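Local coordinates for protein putative DD-carboxypeptidase TP_0574 (Treponema pallidum, PDB 1O75) that binds penicillin and acts as a possible zinc-dependent D,D-carboxypeptidase that may lower peptidoglycan cross-linking in this spirochaete, at residues Y12-Y17 with K173-E178; V347-G352 with L381-L386. The protein carries 2 engineered substitutions. All coordinates share one frame; numbering follows the deposited sequence.

Interaction 1: residues Y12-Y17 with K173-E178; sequences YATLSY and KFHFVE
Three backbone hydrogen bonds join the two segments. Tyr12 and Val177 form an antiparallel hydrogen-bonded pair: Val177 N donates a hydrogen bond to Tyr12 O at 2.9 Å, nearly along the C=O axis, and Tyr12 N returns one to Val177 O. Two residues on, Thr14 N binds Phe174 O at 2.7 Å, from above the carbonyl plane. Between these grips His175 and Phe176 carry the chain round, His175 with left-handed backbone angles (45°/41°). Thr14 and His175 run side by side, Thr14 OG1 3.9 Å from His175 CB; one water donates to Thr14 OG1 and also bonds His175 ND1 in the imidazole plane, while OG1 is also hydrogen-bonded to Lys156 O. Ala13 CB lies 4.2 Å from Phe174 CB and 4.3 Å from Phe176 CD1, the latter at the edge of the ring. With CG anti to the backbone N (chi1 178°), the Phe176 ring reaches Val160 and Val162 of strand 143-163 and Ala170 of helix 167-173. The chain leaving this helix thus adds the short strand 177-178 to strand 8-16, which also pairs antiparallel with strand 143-163.

Interaction 2: residues V347-G352 with L381-L386; sequences VLTIGG and LGQNVL
Val347 opens the ladder as a non-hydrogen-bonded partner of Val385, with Val347 CG2 and Val385 CG2 4.2 Å apart. Its other branch, CG1, lies anti to the backbone N and crosses obliquely to Gln383 CB at 3.9 Å. Leu348 forms a hydrogen-bonded pair with Asn384: Leu348 N donates to Asn384 O at 2.7 Å, and Leu348 O is gripped twice. Asn384 N makes a weak, bent bond to it (129° at the hydrogen), whereas Asn384 ND2 makes a straighter one to Leu348 O at 2.9 Å, the acceptor lying near the amide plane. Asn384 chi1 of -55° sets CG beside its own backbone N, so both donors converge on one carbonyl; OD1 takes the N-H of Ser380, which fixes the flip of the amide. The end of Leu386 swings in, CD1 meeting Leu348 CB at 3.8 Å. Thr349 returns to the face of Val347, its OG1 alongside Gln383 CG. Ile350 closes the regular pairing: Ile350 N binds Gly382 O at 2.6 Å and Gly382 N binds Ile350 O, both in the carbonyl plane. Ile350 CG2 lies 4.3 Å from Leu381 CD1, a methyl that also reaches Gly351 CA. The positive phi of Gly382 (105°) favours glycine where this strand starts. Leu348 packs on Ile341 and Leu343, Ile350 on Leu358, and Leu386 on Val374 and Gln377 of strand 372-378. The three-stranded antiparallel sheet, with 347-351 in the middle, thus turns its buried Leu348-Ile350 face toward a four-stranded one, consistent with a C-terminal beta-sandwich.

How the interactions relate
Along the chain interaction 1 is complete before interaction 2 begins, and the two lie on opposite sides of the chain's centre, their own centres 58 Å apart and their nearest atoms about 40 Å apart. They share no sheet. Interaction 1 brings together segments 156 positions apart and belongs to the large mixed sheet of the N-terminal region, in the Tp47 domain a; interaction 2 joins segments only 29 positions apart and belongs to a small sheet near the C-terminus. Between them in sequence lie the two four-stranded antiparallel sheets built from residues 212-331. The pair therefore marks widely separated parts of this four-domain protein, each belonging to a separate sheet.

Interaction 1: residues Y12-Y17 with K173-E178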
loop_
_atom_site.group_PDB
_atom_site.type_symbol
_atom_site.label_atom_id
_atom_site.label_comp_id
_atom_site.label_asym_id
_atom_site.label_seq_id
_atom_site.Cartn_x
_atom_site.Cartn_y
_atom_site.Cartn_z
ATOM N N TYR B 12 -31.080 17.171 0.586
ATOM C CA TYR B 12 -29.791 17.231 1.256
ATOM C C TYR B 12 -29.531 18.615 1.796
ATOM O O TYR B 12 -29.946 19.618 1.208
ATOM C CB TYR B 12 -28.666 16.844 0.288
ATOM C CG TYR B 12 -28.627 15.367 -0.032
ATOM C CD1 TYR B 12 -28.294 14.436 0.949
ATOM C CD2 TYR B 12 -28.935 14.897 -1.313
ATOM C CE1 TYR B 12 -28.269 13.070 0.666
ATOM C CE2 TYR B 12 -28.917 13.533 -1.605
ATOM C CZ TYR B 12 -28.582 12.624 -0.610
ATOM O OH TYR B 12 -28.576 11.271 -0.876
ATOM N N ALA B 13 -28.827 18.663 2.918
ATOM C CA ALA B 13 -28.484 19.921 3.556
ATOM C C ALA B 13 -27.050 19.837 4.063
ATOM O O ALA B 13 -26.536 18.752 4.327
ATOM C CB ALA B 13 -29.439 20.211 4.715
ATOM N N THR B 14 -26.419 20.988 4.205
ATOM C CA THR B 14 -25.046 21.062 4.657
ATOM C C THR B 14 -25.032 21.348 6.148
ATOM O O THR B 14 -25.531 22.388 6.575
ATOM C CB THR B 14 -24.293 22.170 3.894
ATOM O OG1 THR B 14 -24.206 21.793 2.516
ATOM C CG2 THR B 14 -22.891 22.373 4.444
ATOM N N LEU B 15 -24.488 20.410 6.932
ATOM C CA LEU B 15 -24.414 20.580 8.387
ATOM C C LEU B 15 -22.982 20.539 8.902
ATOM O O LEU B 15 -22.158 19.727 8.453
ATOM C CB LEU B 15 -25.217 19.463 9.106
ATOM C CG LEU B 15 -26.749 19.496 9.185
ATOM C CD1 LEU B 15 -27.350 19.468 7.788
ATOM C CD2 LEU B 15 -27.232 18.274 10.003
ATOM N N SER B 16 -22.686 21.419 9.842
ATOM C CA SER B 16 -21.388 21.441 10.476
ATOM C C SER B 16 -21.288 20.156 11.316
ATOM O O SER B 16 -22.294 19.519 11.602
ATOM C CB SER B 16 -21.289 22.629 11.413
ATOM O OG SER B 16 -22.148 22.436 12.522
ATOM N N TYR B 17 -20.083 19.782 11.712
ATOM C CA TYR B 17 -19.942 18.587 12.540
ATOM C C TYR B 17 -20.791 18.722 13.816
ATOM O O TYR B 17 -21.473 17.763 14.214
ATOM C CB TYR B 17 -18.478 18.367 12.905
ATOM C CG TYR B 17 -17.678 17.785 11.768
ATOM C CD1 TYR B 17 -18.008 16.541 11.234
ATOM C CD2 TYR B 17 -16.550 18.439 11.277
ATOM C CE1 TYR B 17 -17.233 15.953 10.252
ATOM C CE2 TYR B 17 -15.758 17.856 10.285
ATOM C CZ TYR B 17 -16.107 16.614 9.786
ATOM O OH TYR B 17 -15.318 16.021 8.824
ATOM N N LYS B 173 -29.836 28.885 5.517
ATOM C CA LYS B 173 -28.831 28.594 6.532
ATOM C C LYS B 173 -28.097 27.252 6.422
ATOM O O LYS B 173 -26.952 27.134 6.853
ATOM C CB LYS B 173 -29.489 28.702 7.909
ATOM C CG LYS B 173 -29.966 30.106 8.263
ATOM C CD LYS B 173 -28.799 30.972 8.736
ATOM C CE LYS B 173 -29.273 32.346 9.191
ATOM N NZ LYS B 173 -28.167 33.151 9.792
ATOM N N PHE B 174 -28.749 26.247 5.855
ATOM C CA PHE B 174 -28.130 24.929 5.731
ATOM C C PHE B 174 -28.059 24.434 4.296
ATOM O O PHE B 174 -27.986 23.226 4.053
ATOM C CB PHE B 174 -28.885 23.906 6.594
ATOM C CG PHE B 174 -28.942 24.277 8.050
ATOM C CD1 PHE B 174 -30.027 24.990 8.561
ATOM C CD2 PHE B 174 -27.885 23.967 8.903
ATOM C CE1 PHE B 174 -30.055 25.392 9.904
ATOM C CE2 PHE B 174 -27.900 24.363 10.245
ATOM C CZ PHE B 174 -28.988 25.080 10.750
ATOM N N HIS B 175 -28.091 25.368 3.348
ATOM C CA HIS B 175 -28.014 25.039 1.934
ATOM C C HIS B 175 -28.912 23.881 1.550
ATOM O O HIS B 175 -28.529 23.020 0.765
ATOM C CB HIS B 175 -26.563 24.728 1.554
ATOM C CG HIS B 175 -25.618 25.860 1.827
ATOM N ND1 HIS B 175 -24.260 25.775 1.594
ATOM C CD2 HIS B 175 -25.835 27.101 2.328
ATOM C CE1 HIS B 175 -23.682 26.911 1.943
ATOM N NE2 HIS B 175 -24.616 27.733 2.391
ATOM N N PHE B 176 -30.116 23.856 2.108
ATOM C CA PHE B 176 -31.050 22.793 1.792
ATOM C C PHE B 176 -31.449 22.823 0.328
ATOM O O PHE B 176 -31.762 23.883 -0.216
ATOM C CB PHE B 176 -32.313 22.913 2.648
ATOM C CG PHE B 176 -33.348 21.875 2.333
ATOM C CD1 PHE B 176 -33.064 20.515 2.496
ATOM C CD2 PHE B 176 -34.600 22.248 1.850
ATOM C CE1 PHE B 176 -34.008 19.539 2.181
ATOM C CE2 PHE B 176 -35.555 21.283 1.531
ATOM C CZ PHE B 176 -35.259 19.918 1.694
ATOM N N VAL B 177 -31.445 21.648 -0.295
ATOM C CA VAL B 177 -31.830 21.489 -1.691
ATOM C C VAL B 177 -32.691 20.235 -1.792
ATOM O O VAL B 177 -32.237 19.144 -1.446
ATOM C CB VAL B 177 -30.595 21.303 -2.597
ATOM C CG1 VAL B 177 -31.038 20.991 -4.017
ATOM C CG2 VAL B 177 -29.734 22.555 -2.561
ATOM N N GLU B 178 -33.931 20.384 -2.251
ATOM C CA GLU B 178 -34.812 19.230 -2.369
ATOM C C GLU B 178 -34.196 18.219 -3.309
ATOM O O GLU B 178 -33.462 18.587 -4.218
ATOM C CB GLU B 178 -36.198 19.640 -2.877
ATOM C CG GLU B 178 -37.060 20.335 -1.835
ATOM C CD GLU B 178 -38.514 20.497 -2.277
ATOM O OE1 GLU B 178 -39.179 19.482 -2.585
ATOM O OE2 GLU B 178 -38.996 21.646 -2.308
HETATM O O HOH W 1 -22.648 23.418 0.974
#

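Interaction 2: residues V347-G352 with L381-L386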
loop_
_atom_site.group_PDB
_atom_site.type_symbol
_atom_site.label_atom_id
_atom_site.label_comp_id
_atom_site.label_asym_id
_atom_site.label_seq_id
_atom_site.Cartn_x
_atom_site.Cartn_y
_atom_site.Cartn_z
ATOM N N VAL B 347 21.528 -10.684 17.574
ATOM C CA VAL B 347 20.839 -10.893 18.839
ATOM C C VAL B 347 19.962 -9.743 19.316
ATOM O O VAL B 347 20.387 -8.590 19.364
ATOM C CB VAL B 347 21.857 -11.197 19.956
ATOM C CG1 VAL B 347 21.130 -11.613 21.230
ATOM C CG2 VAL B 347 22.822 -12.276 19.493
ATOM N N LEU B 348 18.731 -10.083 19.682
ATOM C CA LEU B 348 17.771 -9.118 20.200
ATOM C C LEU B 348 17.580 -9.457 21.677
ATOM O O LEU B 348 17.116 -10.544 22.022
ATOM C CB LEU B 348 16.442 -9.230 19.436
ATOM C CG LEU B 348 15.172 -8.597 20.019
ATOM C CD1 LEU B 348 15.439 -7.179 20.478
ATOM C CD2 LEU B 348 14.073 -8.627 18.964
ATOM N N THR B 349 17.959 -8.531 22.550
ATOM C CA THR B 349 17.839 -8.764 23.982
ATOM C C THR B 349 16.632 -8.061 24.593
ATOM O O THR B 349 16.514 -6.836 24.535
ATOM C CB THR B 349 19.124 -8.319 24.722
ATOM O OG1 THR B 349 20.231 -9.112 24.272
ATOM C CG2 THR B 349 18.965 -8.492 26.225
ATOM N N ILE B 350 15.743 -8.852 25.186
ATOM C CA ILE B 350 14.534 -8.331 25.812
ATOM C C ILE B 350 14.512 -8.537 27.323
ATOM O O ILE B 350 14.599 -9.664 27.813
ATOM C CB ILE B 350 13.275 -8.985 25.208
ATOM C CG1 ILE B 350 13.088 -8.501 23.772
ATOM C CG2 ILE B 350 12.056 -8.654 26.046
ATOM C CD1 ILE B 350 11.784 -8.919 23.157
ATOM N N GLY B 351 14.386 -7.438 28.055
ATOM C CA GLY B 351 14.341 -7.514 29.500
ATOM C C GLY B 351 13.424 -6.447 30.056
ATOM O O GLY B 351 12.838 -5.679 29.298
ATOM N N GLY B 352 13.289 -6.405 31.379
ATOM C CA GLY B 352 12.445 -5.405 32.010
ATOM C C GLY B 352 10.977 -5.769 32.126
ATOM O O GLY B 352 10.220 -5.096 32.835
ATOM N N LEU B 381 11.619 -13.594 26.674
ATOM C CA LEU B 381 12.459 -12.787 27.548
ATOM C C LEU B 381 13.927 -13.223 27.448
ATOM O O LEU B 381 14.224 -14.411 27.285
ATOM C CB LEU B 381 11.951 -12.918 28.988
ATOM C CG LEU B 381 12.610 -12.114 30.107
ATOM C CD1 LEU B 381 12.578 -10.621 29.797
ATOM C CD2 LEU B 381 11.872 -12.409 31.403
ATOM N N GLY B 382 14.841 -12.259 27.528
ATOM C CA GLY B 382 16.259 -12.574 27.449
ATOM C C GLY B 382 16.934 -12.227 26.129
ATOM O O GLY B 382 16.882 -11.087 25.668
ATOM N N GLN B 383 17.578 -13.217 25.519
ATOM C CA GLN B 383 18.273 -13.011 24.252
ATOM C C GLN B 383 17.587 -13.771 23.119
ATOM O O GLN B 383 17.130 -14.899 23.299
ATOM C CB GLN B 383 19.730 -13.456 24.383
ATOM C CG GLN B 383 20.505 -12.700 25.458
ATOM C CD GLN B 383 21.928 -13.217 25.632
ATOM O OE1 GLN B 383 22.701 -13.270 24.674
ATOM N NE2 GLN B 383 22.280 -13.595 26.859
ATOM N N ASN B 384 17.521 -13.145 21.948
ATOM C CA ASN B 384 16.870 -13.750 20.792
ATOM C C ASN B 384 17.717 -13.625 19.525
ATOM O O ASN B 384 17.839 -12.539 18.958
ATOM C CB ASN B 384 15.517 -13.074 20.561
ATOM C CG ASN B 384 14.630 -13.099 21.795
ATOM O OD1 ASN B 384 13.799 -13.995 21.961
ATOM N ND2 ASN B 384 14.812 -12.119 22.674
ATOM N N VAL B 385 18.302 -14.736 19.087
ATOM C CA VAL B 385 19.115 -14.734 17.874
ATOM C C VAL B 385 18.143 -14.744 16.699
ATOM O O VAL B 385 17.221 -15.563 16.652
ATOM C CB VAL B 385 20.034 -15.984 17.805
ATOM C CG1 VAL B 385 20.883 -15.944 16.535
ATOM C CG2 VAL B 385 20.928 -16.041 19.044
ATOM N N LEU B 386 18.351 -13.836 15.750
ATOM C CA LEU B 386 17.453 -13.729 14.606
ATOM C C LEU B 386 18.128 -13.844 13.234
ATOM O O LEU B 386 19.354 -13.752 13.115
ATOM C CB LEU B 386 16.687 -12.404 14.697
ATOM C CG LEU B 386 15.900 -12.167 15.992
ATOM C CD1 LEU B 386 15.499 -10.703 16.102
ATOM C CD2 LEU B 386 14.676 -13.067 16.015
#